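Local coordinates for protein Vlm2 (Streptomyces tsusimaensis, PDB 6ECB) that takes part in valinomycin biosynthesis as a nonribosomal peptide synthetase, of which this chain is the thioesterase domain that probably assembles and releases the depsipeptide product, at residues G40-P45 with D103-G108; G113-F118 with V227-K232; K132-L137 with I235-F240; T139-G144 with S254-Y259. All blocks are in the same frame, centred on the assembly; numbering follows the deposited sequence.

Contact 1: G40-P45 with D103-G108; sequences GIVFAP and DGVYIG
Strands 40-44 and 105-108 lie side by side in the central sheet of an alpha/beta-hydrolase fold, running parallel with a 25° twist between their axes. Five backbone hydrogen bonds join them, alternating in direction. Gly40 N opens the ladder on Gly104 O at 2.8 Å, and Tyr106 N returns to Gly40 O; Val42 N then gives to Tyr106 O, Gly108 N to Val42 O, and Ala44 N closes the run on Gly108 O, nearly along the C=O axis. The Tyr106 N-H sits well above the carbonyl plane of Gly40. Side chains alternate between the two faces of the sheet. On one face Val42 CG2 meets Val105 CG1 at 3.9 Å and Ile107 CG2 lies 3.7 Å from Val42 O; helices 86-97 and 112-126 cover this side. On the other face Ile41, its CG2 anti to the backbone N, places that methyl over the centre of the Phe43 ring, 3.7 Å above its plane. A side chain on Gly108 would press against Phe43 CE1, so the bare backbone lets the ring settle beside the strand. The neighbouring strand grips Ile41 and Phe43 through backbone bonds to His68, while Tyr106 OH is held by the carbonyl of Cys293. Near its own backbone the Tyr106 ring meets Gly40 edge-on, CD2 lying 3.4 Å from Gly40 O in the ring plane.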
loop_
_atom_site.group_PDB
_atom_site.type_symbol
_atom_site.label_atom_id
_atom_site.label_comp_id
_atom_site.label_asym_id
_atom_site.label_seq_id
_atom_site.Cartn_x
_atom_site.Cartn_y
_atom_site.Cartn_z
ATOM N N GLY A 40 -0.641 -1.819 -16.528
ATOM C CA GLY A 40 0.249 -1.583 -15.408
ATOM C C GLY A 40 -0.486 -1.257 -14.140
ATOM O O GLY A 40 -1.686 -0.983 -14.129
ATOM N N ILE A 41 0.256 -1.294 -13.025
ATOM C CA ILE A 41 -0.237 -0.789 -11.751
ATOM C C ILE A 41 0.902 -0.061 -11.062
ATOM O O ILE A 41 2.037 -0.569 -11.015
ATOM C CB ILE A 41 -0.744 -1.871 -10.763
ATOM C CG1 ILE A 41 -1.728 -2.831 -11.402
ATOM C CG2 ILE A 41 -1.358 -1.172 -9.535
ATOM C CD1 ILE A 41 -1.975 -4.083 -10.484
ATOM N N VAL A 42 0.585 1.105 -10.506
ATOM C CA VAL A 42 1.463 1.825 -9.588
ATOM C C VAL A 42 0.786 1.806 -8.229
ATOM O O VAL A 42 -0.298 2.389 -8.052
ATOM C CB VAL A 42 1.717 3.276 -10.023
ATOM C CG1 VAL A 42 2.611 3.948 -9.000
ATOM C CG2 VAL A 42 2.343 3.332 -11.420
ATOM N N PHE A 43 1.440 1.163 -7.266
ATOM C CA PHE A 43 0.960 1.109 -5.895
ATOM C C PHE A 43 1.544 2.227 -5.043
ATOM O O PHE A 43 2.753 2.426 -5.015
ATOM C CB PHE A 43 1.323 -0.229 -5.259
ATOM C CG PHE A 43 0.508 -1.399 -5.768
ATOM C CD1 PHE A 43 -0.814 -1.530 -5.403
ATOM C CD2 PHE A 43 1.075 -2.359 -6.584
ATOM C CE1 PHE A 43 -1.566 -2.608 -5.853
ATOM C CE2 PHE A 43 0.332 -3.441 -7.022
ATOM C CZ PHE A 43 -0.977 -3.563 -6.638
ATOM N N ALA A 44 0.692 2.889 -4.302
ATOM C CA ALA A 44 1.055 3.870 -3.298
ATOM C C ALA A 44 1.274 3.171 -1.964
ATOM O O ALA A 44 0.539 2.235 -1.623
ATOM C CB ALA A 44 -0.031 4.934 -3.156
ATOM N N PRO A 45 2.254 3.602 -1.175
ATOM C CA PRO A 45 2.611 2.852 0.029
ATOM C C PRO A 45 1.681 3.138 1.198
ATOM O O PRO A 45 1.194 4.262 1.366
ATOM C CB PRO A 45 4.035 3.352 0.336
ATOM C CG PRO A 45 4.029 4.765 -0.138
ATOM C CD PRO A 45 3.171 4.739 -1.408
ATOM N N ASP A 103 -2.830 6.151 -19.751
ATOM C CA ASP A 103 -3.588 5.106 -20.426
ATOM C C ASP A 103 -2.946 3.751 -20.142
ATOM O O ASP A 103 -1.737 3.563 -20.334
ATOM C CB ASP A 103 -3.604 5.428 -21.924
ATOM C CG ASP A 103 -4.649 4.641 -22.747
ATOM O OD1 ASP A 103 -5.371 3.766 -22.223
ATOM O OD2 ASP A 103 -4.746 4.946 -23.958
ATOM N N GLY A 104 -3.757 2.820 -19.673
ATOM C CA GLY A 104 -3.287 1.468 -19.463
ATOM C C GLY A 104 -2.638 1.209 -18.117
ATOM O O GLY A 104 -2.095 0.114 -17.915
ATOM N N VAL A 105 -2.640 2.183 -17.203
ATOM C CA VAL A 105 -1.950 2.047 -15.918
ATOM C C VAL A 105 -2.917 2.401 -14.800
ATOM O O VAL A 105 -3.433 3.524 -14.751
ATOM C CB VAL A 105 -0.708 2.953 -15.831
ATOM C CG1 VAL A 105 0.005 2.736 -14.492
ATOM C CG2 VAL A 105 0.215 2.667 -16.987
ATOM N N TYR A 106 -3.143 1.457 -13.895
ATOM C CA TYR A 106 -3.920 1.694 -12.696
ATOM C C TYR A 106 -3.069 2.333 -11.612
ATOM O O TYR A 106 -1.850 2.130 -11.545
ATOM C CB TYR A 106 -4.442 0.391 -12.120
ATOM C CG TYR A 106 -5.438 -0.353 -12.950
ATOM C CD1 TYR A 106 -6.789 -0.087 -12.827
ATOM C CD2 TYR A 106 -5.029 -1.344 -13.836
ATOM C CE1 TYR A 106 -7.738 -0.803 -13.570
ATOM C CE2 TYR A 106 -5.964 -2.080 -14.590
ATOM C CZ TYR A 106 -7.322 -1.785 -14.441
ATOM O OH TYR A 106 -8.264 -2.477 -15.152
ATOM N N ILE A 107 -3.742 3.035 -10.706
ATOM C CA ILE A 107 -3.181 3.391 -9.415
ATOM C C ILE A 107 -3.840 2.495 -8.382
ATOM O O ILE A 107 -5.054 2.293 -8.429
ATOM C CB ILE A 107 -3.412 4.874 -9.058
ATOM C CG1 ILE A 107 -3.078 5.829 -10.216
ATOM C CG2 ILE A 107 -2.602 5.225 -7.833
ATOM C CD1 ILE A 107 -1.693 5.735 -10.808
ATOM N N GLY A 108 -3.054 1.962 -7.435
ATOM C CA GLY A 108 -3.616 1.096 -6.420
ATOM C C GLY A 108 -3.028 1.359 -5.050
ATOM O O GLY A 108 -1.979 1.991 -4.906
#

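Contact 2: G113-F118 with V227-K232; sequences GGHIAF and VLPQRK
Helix 112-126, which follows the central strand 105-110, offers the side chains of His115 and Phe118, one turn apart, to the loop that leaves helix 224-227. Both rings receive aliphatic groups over a face. Val227 CG2, held in the crowded position between its backbone N and carbonyl carbon, stands above the imidazole of His115 toward the rim, a CH-pi contact of 4.1 Å from CG2 to the ring centroid. The same histidine carries CD2 to within 3.5 Å of Val227 O. The start of helix 112-126 comes directly after the probable nucleophile elbow around Ser111, as in other alpha/beta hydrolases; the ND1 of His115 makes a weak hydrogen bond back to Ser111 O. Phe118, with CG anti to the backbone N (chi1 179°), swings its ring under Pro229, whose CB lies 3.6 Å from CE1 of Phe118 and 23° off the normal through the ring centre. An alanine at Phe118 would probably lose this CH-pi contact and the edge approach to Arg231 O, loosening the loop against the helix. Pro229 also leans on Tyr259, and Leu134 of the sheet packs against Phe118. Farther along, the Arg231 guanidinium forms a salt bridge with Asp126 of the same helix. The buried backbone oxygen of Arg231, which has no polar partner in the model, faces the ring edge of Phe118 at 3.3 Å from CZ.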
loop_
_atom_site.group_PDB
_atom_site.type_symbol
_atom_site.label_atom_id
_atom_site.label_comp_id
_atom_site.label_asym_id
_atom_site.label_seq_id
_atom_site.Cartn_x
_atom_site.Cartn_y
_atom_site.Cartn_z
ATOM N N GLY A 113 -2.297 3.436 1.907
ATOM C CA GLY A 113 -1.942 3.506 0.507
ATOM C C GLY A 113 -3.155 3.678 -0.389
ATOM O O GLY A 113 -3.050 4.285 -1.457
ATOM N N GLY A 114 -4.313 3.169 0.036
ATOM C CA GLY A 114 -5.535 3.392 -0.745
ATOM C C GLY A 114 -5.969 4.845 -0.758
ATOM O O GLY A 114 -6.358 5.387 -1.802
ATOM N N HIS A 115 -5.906 5.510 0.402
ATOM C CA HIS A 115 -6.246 6.924 0.421
ATOM C C HIS A 115 -5.251 7.740 -0.368
ATOM O O HIS A 115 -5.630 8.674 -1.073
ATOM C CB HIS A 115 -6.308 7.435 1.849
ATOM C CG HIS A 115 -7.280 6.684 2.663
ATOM N ND1 HIS A 115 -6.952 5.507 3.282
ATOM C CD2 HIS A 115 -8.599 6.884 2.887
ATOM C CE1 HIS A 115 -8.022 5.027 3.891
ATOM N NE2 HIS A 115 -9.034 5.842 3.658
ATOM N N ILE A 116 -3.957 7.427 -0.222
ATOM C CA ILE A 116 -2.961 8.129 -1.007
ATOM C C ILE A 116 -3.226 7.922 -2.493
ATOM O O ILE A 116 -3.160 8.862 -3.290
ATOM C CB ILE A 116 -1.541 7.666 -0.623
ATOM C CG1 ILE A 116 -1.234 8.100 0.808
ATOM C CG2 ILE A 116 -0.528 8.296 -1.582
ATOM C CD1 ILE A 116 0.066 7.511 1.349
ATOM N N ALA A 117 -3.535 6.686 -2.880
ATOM C CA ALA A 117 -3.800 6.371 -4.282
ATOM C C ALA A 117 -4.993 7.150 -4.820
ATOM O O ALA A 117 -4.964 7.638 -5.958
ATOM C CB ALA A 117 -4.034 4.871 -4.422
ATOM N N PHE A 118 -6.058 7.272 -4.024
ATOM C CA PHE A 118 -7.207 8.067 -4.470
ATOM C C PHE A 118 -6.791 9.502 -4.763
ATOM O O PHE A 118 -7.075 10.058 -5.838
ATOM C CB PHE A 118 -8.320 8.040 -3.405
ATOM C CG PHE A 118 -9.525 8.874 -3.794
ATOM C CD1 PHE A 118 -9.562 10.239 -3.547
ATOM C CD2 PHE A 118 -10.594 8.292 -4.471
ATOM C CE1 PHE A 118 -10.662 11.002 -3.955
ATOM C CE2 PHE A 118 -11.679 9.051 -4.880
ATOM C CZ PHE A 118 -11.713 10.392 -4.635
ATOM N N VAL A 227 -7.501 12.444 5.411
ATOM C CA VAL A 227 -7.319 11.437 4.368
ATOM C C VAL A 227 -8.644 11.038 3.720
ATOM O O VAL A 227 -8.634 10.401 2.662
ATOM C CB VAL A 227 -6.589 10.170 4.872
ATOM C CG1 VAL A 227 -5.309 10.556 5.648
ATOM C CG2 VAL A 227 -7.473 9.295 5.720
ATOM N N LEU A 228 -9.775 11.420 4.299
ATOM C CA LEU A 228 -11.065 11.124 3.681
ATOM C C LEU A 228 -11.151 11.757 2.292
ATOM O O LEU A 228 -10.813 12.937 2.127
ATOM C CB LEU A 228 -12.194 11.660 4.570
ATOM C CG LEU A 228 -13.610 11.312 4.086
ATOM C CD1 LEU A 228 -13.910 9.845 4.369
ATOM C CD2 LEU A 228 -14.647 12.219 4.744
ATOM N N PRO A 229 -11.579 11.015 1.270
ATOM C CA PRO A 229 -11.824 11.640 -0.028
ATOM C C PRO A 229 -12.810 12.796 0.098
ATOM O O PRO A 229 -13.705 12.784 0.940
ATOM C CB PRO A 229 -12.391 10.487 -0.863
ATOM C CG PRO A 229 -11.776 9.267 -0.273
ATOM C CD PRO A 229 -11.687 9.549 1.204
ATOM N N GLN A 230 -12.629 13.795 -0.752
ATOM C CA GLN A 230 -13.454 15.000 -0.703
ATOM C C GLN A 230 -13.917 15.474 -2.073
ATOM O O GLN A 230 -14.434 16.592 -2.178
ATOM C CB GLN A 230 -12.701 16.154 -0.036
ATOM C CG GLN A 230 -12.502 16.021 1.455
ATOM C CD GLN A 230 -13.809 16.004 2.236
ATOM O OE1 GLN A 230 -14.889 16.225 1.680
ATOM N NE2 GLN A 230 -13.714 15.739 3.532
ATOM N N ARG A 231 -13.710 14.692 -3.125
ATOM C CA ARG A 231 -14.257 14.977 -4.446
ATOM C C ARG A 231 -14.507 13.644 -5.127
ATOM O O ARG A 231 -14.111 12.589 -4.624
ATOM C CB ARG A 231 -13.318 15.865 -5.270
ATOM C CG ARG A 231 -12.022 15.199 -5.684
ATOM C CD ARG A 231 -11.144 16.179 -6.441
ATOM N NE ARG A 231 -11.001 15.831 -7.852
ATOM C CZ ARG A 231 -10.201 16.481 -8.691
ATOM N NH1 ARG A 231 -9.488 17.509 -8.247
ATOM N NH2 ARG A 231 -10.102 16.100 -9.960
ATOM N N LYS A 232 -15.222 13.678 -6.244
ATOM C CA LYS A 232 -15.462 12.451 -6.977
ATOM C C LYS A 232 -14.345 12.249 -7.994
ATOM O O LYS A 232 -13.878 13.197 -8.633
ATOM C CB LYS A 232 -16.798 12.456 -7.689
ATOM C CG LYS A 232 -18.022 12.561 -6.776
ATOM C CD LYS A 232 -19.217 12.087 -7.546
ATOM C CE LYS A 232 -20.517 12.235 -6.801
ATOM N NZ LYS A 232 -21.540 11.388 -7.457
#

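Contact 3: K132-L137 with I235-F240; sequences KGLIIL and IPIHVF
Four nearly straight backbone hydrogen bonds tie strand 134-137 to strand 237-240. Leu134 N donates to Pro236 O, and His238 N to Leu134 O at 2.8 Å; next comes Ile136 N to His238 O, also 2.8 Å, and last Phe240 N to Ile136 O, whose N-H...O angle is 179°. Every donor approaches nearly along the axis of its carbonyl, and the strand axes diverge by only 16°, so the ladder is regular. Short CA-H...O contacts, such as Ile237 CA to Leu134 O at 3.3 Å, back it up. Beside the entry to the ladder, Ile235 takes the crowded rotamer with CG1 between N and carbonyl carbon (chi1 62°), which sends its tip against the backbone of Gly133, Ile235 CD1 lying 3.6 Å from Gly133 C. Leu134 and Ile237 then lie side by side on one face of the sheet, with Leu134 CD2 4.2 Å from Ile237 CG1, and Ile136 and Val239 extend the same apolar row toward Trp256. On the opposite face, Phe240 sets its ring beside Ile135, whose CG2 lies 3.9 Å from CE1, while Leu137 CD2 reaches Phe240 CB at 4.1 Å. Helix 281-293 covers this side through Leu289 and Cys293. With strand 105-110 bonded along the other edge of strand 134-137, and strand 264-268 next to strand 237-241, the pair belongs to the run of parallel strands, linked by long excursions of helices and loops, that forms the core of an alpha/beta hydrolase.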
loop_
_atom_site.group_PDB
_atom_site.type_symbol
_atom_site.label_atom_id
_atom_site.label_comp_id
_atom_site.label_asym_id
_atom_site.label_seq_id
_atom_site.Cartn_x
_atom_site.Cartn_y
_atom_site.Cartn_z
ATOM N N LYS A 132 -5.936 4.299 -15.859
ATOM C CA LYS A 132 -6.993 3.385 -16.266
ATOM C C LYS A 132 -8.068 3.228 -15.201
ATOM O O LYS A 132 -9.238 3.028 -15.537
ATOM C CB LYS A 132 -6.369 2.032 -16.589
ATOM C CG LYS A 132 -7.324 1.023 -17.185
ATOM C CD LYS A 132 -6.537 -0.180 -17.668
ATOM C CE LYS A 132 -7.447 -1.298 -18.073
ATOM N NZ LYS A 132 -8.193 -0.907 -19.248
ATOM N N GLY A 133 -7.700 3.313 -13.931
ATOM C CA GLY A 133 -8.635 3.075 -12.844
ATOM C C GLY A 133 -7.902 3.155 -11.528
ATOM O O GLY A 133 -6.670 3.280 -11.476
ATOM N N LEU A 134 -8.685 3.100 -10.462
ATOM C CA LEU A 134 -8.175 3.066 -9.099
ATOM C C LEU A 134 -8.519 1.723 -8.478
ATOM O O LEU A 134 -9.681 1.311 -8.491
ATOM C CB LEU A 134 -8.773 4.194 -8.268
ATOM C CG LEU A 134 -8.494 4.185 -6.768
ATOM C CD1 LEU A 134 -7.032 4.527 -6.518
ATOM C CD2 LEU A 134 -9.373 5.217 -6.083
ATOM N N ILE A 135 -7.501 1.042 -7.941
ATOM C CA ILE A 135 -7.657 -0.236 -7.264
ATOM C C ILE A 135 -7.478 0.009 -5.768
ATOM O O ILE A 135 -6.377 0.351 -5.308
ATOM C CB ILE A 135 -6.648 -1.264 -7.787
ATOM C CG1 ILE A 135 -6.943 -1.552 -9.258
ATOM C CG2 ILE A 135 -6.619 -2.531 -6.902
ATOM C CD1 ILE A 135 -5.897 -2.421 -9.949
ATOM N N ILE A 136 -8.548 -0.194 -5.004
ATOM C CA ILE A 136 -8.524 -0.070 -3.548
ATOM C C ILE A 136 -8.468 -1.472 -2.952
ATOM O O ILE A 136 -9.338 -2.321 -3.211
ATOM C CB ILE A 136 -9.744 0.699 -3.019
ATOM C CG1 ILE A 136 -9.723 2.159 -3.495
ATOM C CG2 ILE A 136 -9.814 0.579 -1.480
ATOM C CD1 ILE A 136 -8.544 2.971 -3.006
ATOM N N LEU A 137 -7.459 -1.713 -2.116
ATOM C CA LEU A 137 -7.296 -3.003 -1.455
ATOM C C LEU A 137 -7.745 -2.867 0.001
ATOM O O LEU A 137 -6.999 -2.397 0.868
ATOM C CB LEU A 137 -5.855 -3.478 -1.559
ATOM C CG LEU A 137 -5.360 -3.711 -2.986
ATOM C CD1 LEU A 137 -3.889 -4.132 -2.923
ATOM C CD2 LEU A 137 -6.181 -4.748 -3.730
ATOM N N ILE A 235 -12.388 8.298 -12.845
ATOM C CA ILE A 235 -12.000 7.037 -13.470
ATOM C C ILE A 235 -12.643 5.908 -12.671
ATOM O O ILE A 235 -13.067 6.118 -11.534
ATOM C CB ILE A 235 -10.465 6.859 -13.504
ATOM C CG1 ILE A 235 -9.881 6.823 -12.084
ATOM C CG2 ILE A 235 -9.827 7.981 -14.330
ATOM C CD1 ILE A 235 -8.340 6.654 -12.091
ATOM N N PRO A 236 -12.735 4.706 -13.235
ATOM C CA PRO A 236 -13.429 3.626 -12.516
ATOM C C PRO A 236 -12.650 3.207 -11.287
ATOM O O PRO A 236 -11.419 3.177 -11.290
ATOM C CB PRO A 236 -13.488 2.484 -13.535
ATOM C CG PRO A 236 -13.111 3.076 -14.834
ATOM C CD PRO A 236 -12.378 4.317 -14.604
ATOM N N ILE A 237 -13.390 2.843 -10.246
ATOM C CA ILE A 237 -12.820 2.359 -8.997
ATOM C C ILE A 237 -13.186 0.890 -8.839
ATOM O O ILE A 237 -14.344 0.505 -9.058
ATOM C CB ILE A 237 -13.333 3.177 -7.810
ATOM C CG1 ILE A 237 -13.034 4.643 -8.024
ATOM C CG2 ILE A 237 -12.722 2.667 -6.529
ATOM C CD1 ILE A 237 -13.549 5.514 -6.929
ATOM N N HIS A 238 -12.198 0.064 -8.471
ATOM C CA HIS A 238 -12.418 -1.331 -8.109
ATOM C C HIS A 238 -12.004 -1.485 -6.662
ATOM O O HIS A 238 -10.855 -1.196 -6.331
ATOM C CB HIS A 238 -11.586 -2.301 -8.933
ATOM C CG HIS A 238 -12.217 -2.684 -10.229
ATOM N ND1 HIS A 238 -12.157 -1.861 -11.323
ATOM C CD2 HIS A 238 -12.941 -3.771 -10.605
ATOM C CE1 HIS A 238 -12.795 -2.424 -12.332
ATOM N NE2 HIS A 238 -13.289 -3.586 -11.923
ATOM N N VAL A 239 -12.924 -1.935 -5.817
ATOM C CA VAL A 239 -12.693 -2.109 -4.389
ATOM C C VAL A 239 -12.665 -3.608 -4.115
ATOM O O VAL A 239 -13.656 -4.304 -4.359
ATOM C CB VAL A 239 -13.808 -1.442 -3.564
ATOM C CG1 VAL A 239 -13.574 -1.606 -2.061
ATOM C CG2 VAL A 239 -13.963 0.037 -3.929
ATOM N N PHE A 240 -11.553 -4.110 -3.613
ATOM C CA PHE A 240 -11.400 -5.515 -3.259
ATOM C C PHE A 240 -11.427 -5.571 -1.739
ATOM O O PHE A 240 -10.549 -4.997 -1.089
ATOM C CB PHE A 240 -10.087 -6.085 -3.820
ATOM C CG PHE A 240 -10.047 -6.104 -5.324
ATOM C CD1 PHE A 240 -9.657 -4.967 -6.037
ATOM C CD2 PHE A 240 -10.445 -7.224 -6.026
ATOM C CE1 PHE A 240 -9.670 -4.968 -7.412
ATOM C CE2 PHE A 240 -10.457 -7.232 -7.416
ATOM C CZ PHE A 240 -10.060 -6.089 -8.107
#

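Contact 4: T139-G144 with S254-Y259; sequences TPPRLG and SAWENY
Within the 3-10 turns of residues 254-258, Ala255 is the first to touch the proline loop 139-144: its CB meets Pro141 CG at 3.9 Å. Trp256 follows and does most of the work. With CG beside its backbone N (chi1 -82°), the indole reaches back under the loop, and NE1 donates to Thr139 O at 2.8 Å. The bond is well aimed, lying in the ring plane of the indole and on a lone pair of the carbonyl. One face of the five-membered ring receives Pro141 CD, 3.4 Å from the centroid and 12° off the normal, a close CH-pi contact. Edge and face are thus used together, the hydrogen bond fixing how the ring turns and the proline covering one of its faces. Replacing Trp256 by a leucine would probably leave Thr139 O without this donor and Pro141 without its flat platform, disturbing the loop beside the probable active site. Past Glu257, which points away, Tyr259 brings its ring to Pro141 from another direction, with CE2 3.7 Å from CB of that proline, while Asn258 CB rests over one face of the tyrosine ring. Thr139 comes directly after an aspartate that fits the acid of a Ser-His-Asp triad, so its carbonyl grip lies close to the probable active site. Around the contact, helix 112-126 supplies His115, whose NE2 makes weak hydrogen bonds to the carbonyls of Pro140 and Pro141, and Phe118, which touches Tyr259; Ile136 and Val239, on adjacent parallel strands, pack against the indole.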
loop_
_atom_site.group_PDB
_atom_site.type_symbol
_atom_site.label_atom_id
_atom_site.label_comp_id
_atom_site.label_asym_id
_atom_site.label_seq_id
_atom_site.Cartn_x
_atom_site.Cartn_y
_atom_site.Cartn_z
ATOM N N THR A 139 -9.736 -1.138 2.129
ATOM C CA THR A 139 -9.955 -0.070 3.083
ATOM C C THR A 139 -11.181 0.715 2.639
ATOM O O THR A 139 -11.314 1.007 1.449
ATOM C CB THR A 139 -8.763 0.920 3.237
ATOM O OG1 THR A 139 -9.083 1.880 4.250
ATOM C CG2 THR A 139 -8.484 1.677 2.015
ATOM N N PRO A 140 -12.050 1.088 3.569
ATOM C CA PRO A 140 -13.097 2.062 3.250
ATOM C C PRO A 140 -12.507 3.444 3.096
ATOM O O PRO A 140 -11.377 3.718 3.537
ATOM C CB PRO A 140 -14.022 2.018 4.477
ATOM C CG PRO A 140 -13.551 0.927 5.332
ATOM C CD PRO A 140 -12.095 0.727 4.996
ATOM N N PRO A 141 -13.284 4.384 2.589
ATOM C CA PRO A 141 -12.759 5.749 2.508
ATOM C C PRO A 141 -12.549 6.364 3.871
ATOM O O PRO A 141 -11.633 7.187 4.025
ATOM C CB PRO A 141 -13.814 6.500 1.670
ATOM C CG PRO A 141 -14.955 5.636 1.528
ATOM C CD PRO A 141 -14.547 4.210 1.847
ATOM N N ARG A 142 -13.339 5.979 4.872
ATOM C CA ARG A 142 -13.033 6.304 6.258
ATOM C C ARG A 142 -11.895 5.406 6.725
ATOM O O ARG A 142 -12.066 4.183 6.819
ATOM C CB ARG A 142 -14.240 6.082 7.158
ATOM C CG ARG A 142 -15.231 7.148 7.099
ATOM C CD ARG A 142 -16.421 6.877 8.047
ATOM N NE ARG A 142 -16.123 7.041 9.467
ATOM C CZ ARG A 142 -16.206 8.192 10.129
ATOM N NH1 ARG A 142 -16.553 9.312 9.501
ATOM N NH2 ARG A 142 -15.921 8.234 11.418
ATOM N N LEU A 143 -10.748 5.996 7.038
ATOM C CA LEU A 143 -9.613 5.175 7.452
ATOM C C LEU A 143 -9.883 4.597 8.839
ATOM O O LEU A 143 -10.416 5.280 9.713
ATOM C CB LEU A 143 -8.325 5.998 7.453
ATOM C CG LEU A 143 -7.051 5.216 7.810
ATOM C CD1 LEU A 143 -6.820 3.979 6.921
ATOM C CD2 LEU A 143 -5.840 6.132 7.754
ATOM N N GLY A 144 -9.544 3.316 9.026
ATOM C CA GLY A 144 -9.838 2.651 10.291
ATOM C C GLY A 144 -8.870 3.053 11.393
ATOM O O GLY A 144 -7.730 3.450 11.145
ATOM N N SER A 254 -19.173 0.623 1.173
ATOM C CA SER A 254 -20.030 1.101 0.090
ATOM C C SER A 254 -19.862 2.593 -0.151
ATOM O O SER A 254 -20.191 3.088 -1.248
ATOM C CB SER A 254 -21.486 0.767 0.403
ATOM O OG SER A 254 -22.000 1.524 1.502
ATOM N N ALA A 255 -19.354 3.329 0.839
ATOM C CA ALA A 255 -19.151 4.762 0.666
ATOM C C ALA A 255 -18.133 5.094 -0.421
ATOM O O ALA A 255 -18.050 6.259 -0.812
ATOM C CB ALA A 255 -18.776 5.385 2.014
ATOM N N TRP A 256 -17.355 4.123 -0.936
ATOM C CA TRP A 256 -16.523 4.449 -2.101
ATOM C C TRP A 256 -17.366 5.005 -3.232
ATOM O O TRP A 256 -16.875 5.827 -4.006
ATOM C CB TRP A 256 -15.706 3.258 -2.626
ATOM C CG TRP A 256 -14.460 3.092 -1.825
ATOM C CD1 TRP A 256 -14.153 2.055 -0.993
ATOM C CD2 TRP A 256 -13.361 4.003 -1.761
ATOM N NE1 TRP A 256 -12.923 2.272 -0.400
ATOM C CE2 TRP A 256 -12.417 3.459 -0.851
ATOM C CE3 TRP A 256 -13.073 5.227 -2.381
ATOM C CZ2 TRP A 256 -11.235 4.114 -0.531
ATOM C CZ3 TRP A 256 -11.903 5.874 -2.050
ATOM C CH2 TRP A 256 -10.998 5.314 -1.142
ATOM N N GLU A 257 -18.634 4.609 -3.313
ATOM C CA GLU A 257 -19.503 5.135 -4.362
ATOM C C GLU A 257 -19.727 6.638 -4.229
ATOM O O GLU A 257 -19.970 7.324 -5.240
ATOM C CB GLU A 257 -20.823 4.360 -4.358
ATOM C CG GLU A 257 -21.720 4.738 -5.511
ATOM C CD GLU A 257 -22.739 3.659 -5.890
ATOM O OE1 GLU A 257 -22.793 2.590 -5.223
ATOM O OE2 GLU A 257 -23.488 3.900 -6.871
ATOM N N ASN A 258 -19.607 7.189 -3.019
ATOM C CA ASN A 258 -19.707 8.632 -2.833
ATOM C C ASN A 258 -18.687 9.369 -3.686
ATOM O O ASN A 258 -18.899 10.533 -4.043
ATOM C CB ASN A 258 -19.418 9.048 -1.394
ATOM C CG ASN A 258 -20.365 8.461 -0.383
ATOM O OD1 ASN A 258 -21.262 7.683 -0.700
ATOM N ND2 ASN A 258 -20.180 8.869 0.872
ATOM N N TYR A 259 -17.549 8.729 -3.935
ATOM C CA TYR A 259 -16.357 9.361 -4.494
ATOM C C TYR A 259 -16.079 8.879 -5.901
ATOM O O TYR A 259 -14.977 9.072 -6.423
ATOM C CB TYR A 259 -15.159 9.100 -3.559
ATOM C CG TYR A 259 -15.531 9.510 -2.152
ATOM C CD1 TYR A 259 -15.796 10.841 -1.854
ATOM C CD2 TYR A 259 -15.666 8.572 -1.135
ATOM C CE1 TYR A 259 -16.203 11.225 -0.562
ATOM C CE2 TYR A 259 -16.084 8.947 0.127
ATOM C CZ TYR A 259 -16.332 10.252 0.419
ATOM O OH TYR A 259 -16.763 10.609 1.689
#

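In the fold
Contacts 1 and 3 are strand pairings in the same sheet, joined through the neighbouring strands 105-110 and 134-137, and both rest on backbone ladders with apolar side chains on either face. Contacts 2 and 4 instead tie loops to the fold, one against helix 112-126 and one against a 3-10 turn, and depend on aliphatic groups, mostly proline, laid over aromatic rings, with one side-chain bond in contact 4. All four are largely buried, though the loop contacts have more exposed residues nearby. His115 and Tyr259 bring contacts 2 and 4 together, Leu134 connects contact 3 to contact 2, and Trp256 connects it to contact 4. Contacts 1 and 4 do not touch, their nearest atoms being about 9 Å apart.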